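Local coordinates for lantibiotic dehydratase (Microbispora corallina, PDB 5EHK), which probably dehydrates serine and threonine residues of the NAI-107 precursor peptide in a tRNA-dependent step of lantibiotic biosynthesis, at residues F6-V11 with E385-A390. Sequence-based numbering, arbitrary orientation.
Sequences FRAWDV and EIERAA
In this lantibiotic dehydratase, helix-on-strand packing illustrates how a buried acid can fasten a helix to a backbone: the chain's first strand lies against helix 380-395 of the N-terminal lantibiotic dehydratase family region. Strand 6-17 pairs antiparallel with strands 147-155 and 785-792; the axes of strand 6-8 and helix 385-390 come within 7.8 Å, their N-to-C directions 145° apart. The close-packed part is apolar at one end and polar at the other. Phe6, its CG anti to the carbonyl carbon, brings one side of its ring to the helix: CD2 lies 3.8 Å from Ala390 CB, and CE2 lies equally near Ala390 O. Leu497, Pro498 and Leu501 pack on the Phe6 side chain. One helical turn earlier, Glu387 reaches across with its chain extended beyond CG (chi2 176°), so that its methylenes pass by the Phe6 carbonyl and its carboxylate arrives at the peptide that follows. Arg793 NH2 forms a salt bridge with Glu387 OE1, which probably favours the ionised acid, and also hydrogen-bonds Phe6 O. The loose side belongs to Arg7. Its CB points away from the helix; Arg7 is exposed, and its NE stays 6.3 Å from Glu387 OE2, so the opposite charges do not touch. That same oxygen instead accepts the amide of Ala8, N to OE2 2.7 Å and nearly straight at 168°, with the nitrogen lying above the carboxylate plane.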
ATOM      1  N   PHE A   6       5.203 -22.412  28.974  1.00 17.30           N
ATOM      2  CA  PHE A   6       5.809 -23.489  28.191  1.00 23.77           C
ATOM      3  C   PHE A   6       6.607 -24.428  29.102  1.00 27.02           C
ATOM      4  O   PHE A   6       7.216 -23.980  30.083  1.00 26.24           O
ATOM      5  CB  PHE A   6       6.718 -22.944  27.075  1.00 20.86           C
ATOM      6  CG  PHE A   6       6.031 -21.986  26.152  1.00 19.20           C
ATOM      7  CD1 PHE A   6       5.071 -22.432  25.256  1.00 17.00           C
ATOM      8  CD2 PHE A   6       6.336 -20.637  26.192  1.00 19.24           C
ATOM      9  CE1 PHE A   6       4.430 -21.554  24.415  1.00 17.10           C
ATOM     10  CE2 PHE A   6       5.706 -19.748  25.361  1.00 18.69           C
ATOM     11  CZ  PHE A   6       4.740 -20.210  24.464  1.00 21.99           C
ATOM     12  N   ARG A   7       6.574 -25.723  28.780  1.00 23.73           N
ATOM     13  CA  ARG A   7       7.400 -26.729  29.433  1.00 22.47           C
ATOM     14  C   ARG A   7       8.262 -27.365  28.346  1.00 19.25           C
ATOM     15  O   ARG A   7       7.736 -27.815  27.339  1.00 16.42           O
ATOM     16  CB  ARG A   7       6.501 -27.810  30.051  1.00 25.27           C
ATOM     17  CG  ARG A   7       7.245 -29.024  30.647  1.00 27.82           C
ATOM     18  CD  ARG A   7       6.303 -30.231  30.924  1.00 27.86           C
ATOM     19  NE  ARG A   7       5.158 -29.902  31.774  1.00 34.57           N
ATOM     20  CZ  ARG A   7       5.149 -30.003  33.101  1.00 31.83           C
ATOM     21  NH1 ARG A   7       6.237 -30.423  33.734  1.00 29.11           N
ATOM     22  NH2 ARG A   7       4.060 -29.659  33.792  1.00 25.56           N
ATOM     23  N   ALA A   8       9.577 -27.417  28.544  1.00 22.00           N
ATOM     24  CA  ALA A   8      10.470 -28.081  27.583  1.00 21.88           C
ATOM     25  C   ALA A   8      10.379 -29.603  27.680  1.00 24.82           C
ATOM     26  O   ALA A   8       9.962 -30.156  28.704  1.00 30.34           O
ATOM     27  CB  ALA A   8      11.914 -27.627  27.772  1.00 20.64           C
ATOM     28  N   TRP A   9      10.741 -30.274  26.594  1.00 24.76           N
ATOM     29  CA  TRP A   9      10.832 -31.737  26.551  1.00 27.87           C
ATOM     30  C   TRP A   9      11.960 -32.242  27.436  1.00 33.09           C
ATOM     31  O   TRP A   9      12.875 -31.491  27.754  1.00 35.95           O
ATOM     32  CB  TRP A   9      11.132 -32.196  25.128  1.00 27.82           C
ATOM     33  CG  TRP A   9       9.973 -32.273  24.205  1.00 22.33           C
ATOM     34  CD1 TRP A   9       8.696 -31.838  24.428  1.00 23.16           C
ATOM     35  CD2 TRP A   9       9.985 -32.835  22.896  1.00 17.93           C
ATOM     36  NE1 TRP A   9       7.908 -32.111  23.331  1.00 20.97           N
ATOM     37  CE2 TRP A   9       8.684 -32.711  22.372  1.00 18.03           C
ATOM     38  CE3 TRP A   9      10.968 -33.442  22.121  1.00 17.23           C
ATOM     39  CZ2 TRP A   9       8.344 -33.166  21.111  1.00 16.33           C
ATOM     40  CZ3 TRP A   9      10.632 -33.894  20.869  1.00 21.48           C
ATOM     41  CH2 TRP A   9       9.328 -33.754  20.373  1.00 20.00           C
ATOM     42  N   ASP A  10      11.927 -33.521  27.798  1.00 36.17           N
ATOM     43  CA  ASP A  10      13.030 -34.086  28.570  1.00 34.67           C
ATOM     44  C   ASP A  10      14.279 -34.155  27.710  1.00 37.33           C
ATOM     45  O   ASP A  10      15.361 -33.787  28.165  1.00 38.57           O
ATOM     46  CB  ASP A  10      12.733 -35.517  29.026  1.00 38.43           C
ATOM     47  CG  ASP A  10      11.701 -35.591  30.123  1.00 34.73           C
ATOM     48  OD1 ASP A  10      11.430 -34.560  30.770  1.00 29.78           O
ATOM     49  OD2 ASP A  10      11.196 -36.709  30.361  1.00 40.47           O
ATOM     50  N   VAL A  11      14.127 -34.630  26.471  1.00 36.70           N
ATOM     51  CA  VAL A  11      15.270 -34.788  25.575  1.00 33.29           C
ATOM     52  C   VAL A  11      15.349 -33.618  24.630  1.00 38.12           C
ATOM     53  O   VAL A  11      14.366 -32.885  24.464  1.00 39.19           O
ATOM     54  CB  VAL A  11      15.198 -36.074  24.743  1.00 35.02           C
ATOM     55  CG1 VAL A  11      15.103 -37.280  25.652  1.00 38.58           C
ATOM     56  CG2 VAL A  11      14.016 -36.021  23.791  1.00 36.00           C
ATOM     57  N   GLU A 385      15.454 -21.800  32.451  1.00 26.01           N
ATOM     58  CA  GLU A 385      15.867 -20.537  31.838  1.00 26.80           C
ATOM     59  C   GLU A 385      15.213 -20.465  30.470  1.00 25.68           C
ATOM     60  O   GLU A 385      14.475 -19.528  30.167  1.00 26.59           O
ATOM     61  CB  GLU A 385      17.396 -20.446  31.725  1.00 21.00           C
ATOM     62  CG  GLU A 385      17.955 -19.069  31.310  1.00 23.70           C
ATOM     63  CD  GLU A 385      17.543 -17.892  32.222  1.00 29.88           C
ATOM     64  OE1 GLU A 385      17.810 -17.919  33.445  1.00 33.06           O
ATOM     65  OE2 GLU A 385      16.971 -16.910  31.697  1.00 37.13           O
ATOM     66  N   ILE A 386      15.442 -21.503  29.679  1.00 19.48           N
ATOM     67  CA  ILE A 386      14.886 -21.588  28.358  1.00 17.22           C
ATOM     68  C   ILE A 386      13.372 -21.484  28.369  1.00 20.21           C
ATOM     69  O   ILE A 386      12.805 -20.764  27.565  1.00 25.09           O
ATOM     70  CB  ILE A 386      15.322 -22.881  27.690  1.00 20.55           C
ATOM     71  CG1 ILE A 386      16.854 -22.902  27.604  1.00 16.11           C
ATOM     72  CG2 ILE A 386      14.667 -23.029  26.313  1.00 13.91           C
ATOM     73  CD1 ILE A 386      17.394 -24.149  27.018  1.00 16.60           C
ATOM     74  N   GLU A 387      12.707 -22.135  29.306  1.00 20.87           N
ATOM     75  CA  GLU A 387      11.258 -21.997  29.369  1.00 21.04           C
ATOM     76  C   GLU A 387      10.810 -20.571  29.661  1.00 24.55           C
ATOM     77  O   GLU A 387       9.769 -20.138  29.160  1.00 30.73           O
ATOM     78  CB  GLU A 387      10.663 -22.936  30.403  1.00 19.84           C
ATOM     79  CG  GLU A 387      10.879 -24.381  30.048  1.00 25.33           C
ATOM     80  CD  GLU A 387      10.374 -25.324  31.111  1.00 27.97           C
ATOM     81  OE1 GLU A 387       9.931 -24.836  32.170  1.00 27.35           O
ATOM     82  OE2 GLU A 387      10.455 -26.550  30.901  1.00 28.84           O
ATOM     83  N   ARG A 388      11.580 -19.840  30.465  1.00 25.01           N
ATOM     84  CA  ARG A 388      11.202 -18.478  30.836  1.00 28.71           C
ATOM     85  C   ARG A 388      11.488 -17.532  29.653  1.00 26.66           C
ATOM     86  O   ARG A 388      10.813 -16.522  29.459  1.00 24.07           O
ATOM     87  CB  ARG A 388      11.972 -18.023  32.087  1.00 27.36           C
ATOM     88  CG  ARG A 388      11.381 -18.521  33.425  1.00 43.43           C
ATOM     89  CD  ARG A 388      11.920 -17.748  34.656  1.00 49.07           C
ATOM     90  NE  ARG A 388      11.119 -16.560  34.962  1.00 61.92           N
ATOM     91  CZ  ARG A 388      11.005 -16.003  36.170  1.00 61.69           C
ATOM     92  NH1 ARG A 388      11.655 -16.508  37.213  1.00 56.12           N
ATOM     93  NH2 ARG A 388      10.238 -14.929  36.332  1.00 56.64           N
ATOM     94  N   ALA A 389      12.473 -17.899  28.849  1.00 21.63           N
ATOM     95  CA  ALA A 389      12.865 -17.107  27.701  1.00 21.09           C
ATOM     96  C   ALA A 389      11.796 -17.190  26.619  1.00 23.83           C
ATOM     97  O   ALA A 389      11.296 -16.164  26.144  1.00 19.49           O
ATOM     98  CB  ALA A 389      14.198 -17.578  27.185  1.00 15.64           C
ATOM     99  N   ALA A 390      11.477 -18.425  26.226  1.00 24.75           N
ATOM    100  CA  ALA A 390      10.359 -18.710  25.345  1.00 19.29           C
ATOM    101  C   ALA A 390       9.134 -17.882  25.750  1.00 21.99           C
ATOM    102  O   ALA A 390       8.516 -17.235  24.897  1.00 24.85           O
ATOM    103  CB  ALA A 390      10.038 -20.194  25.361  1.00 17.44           C
TER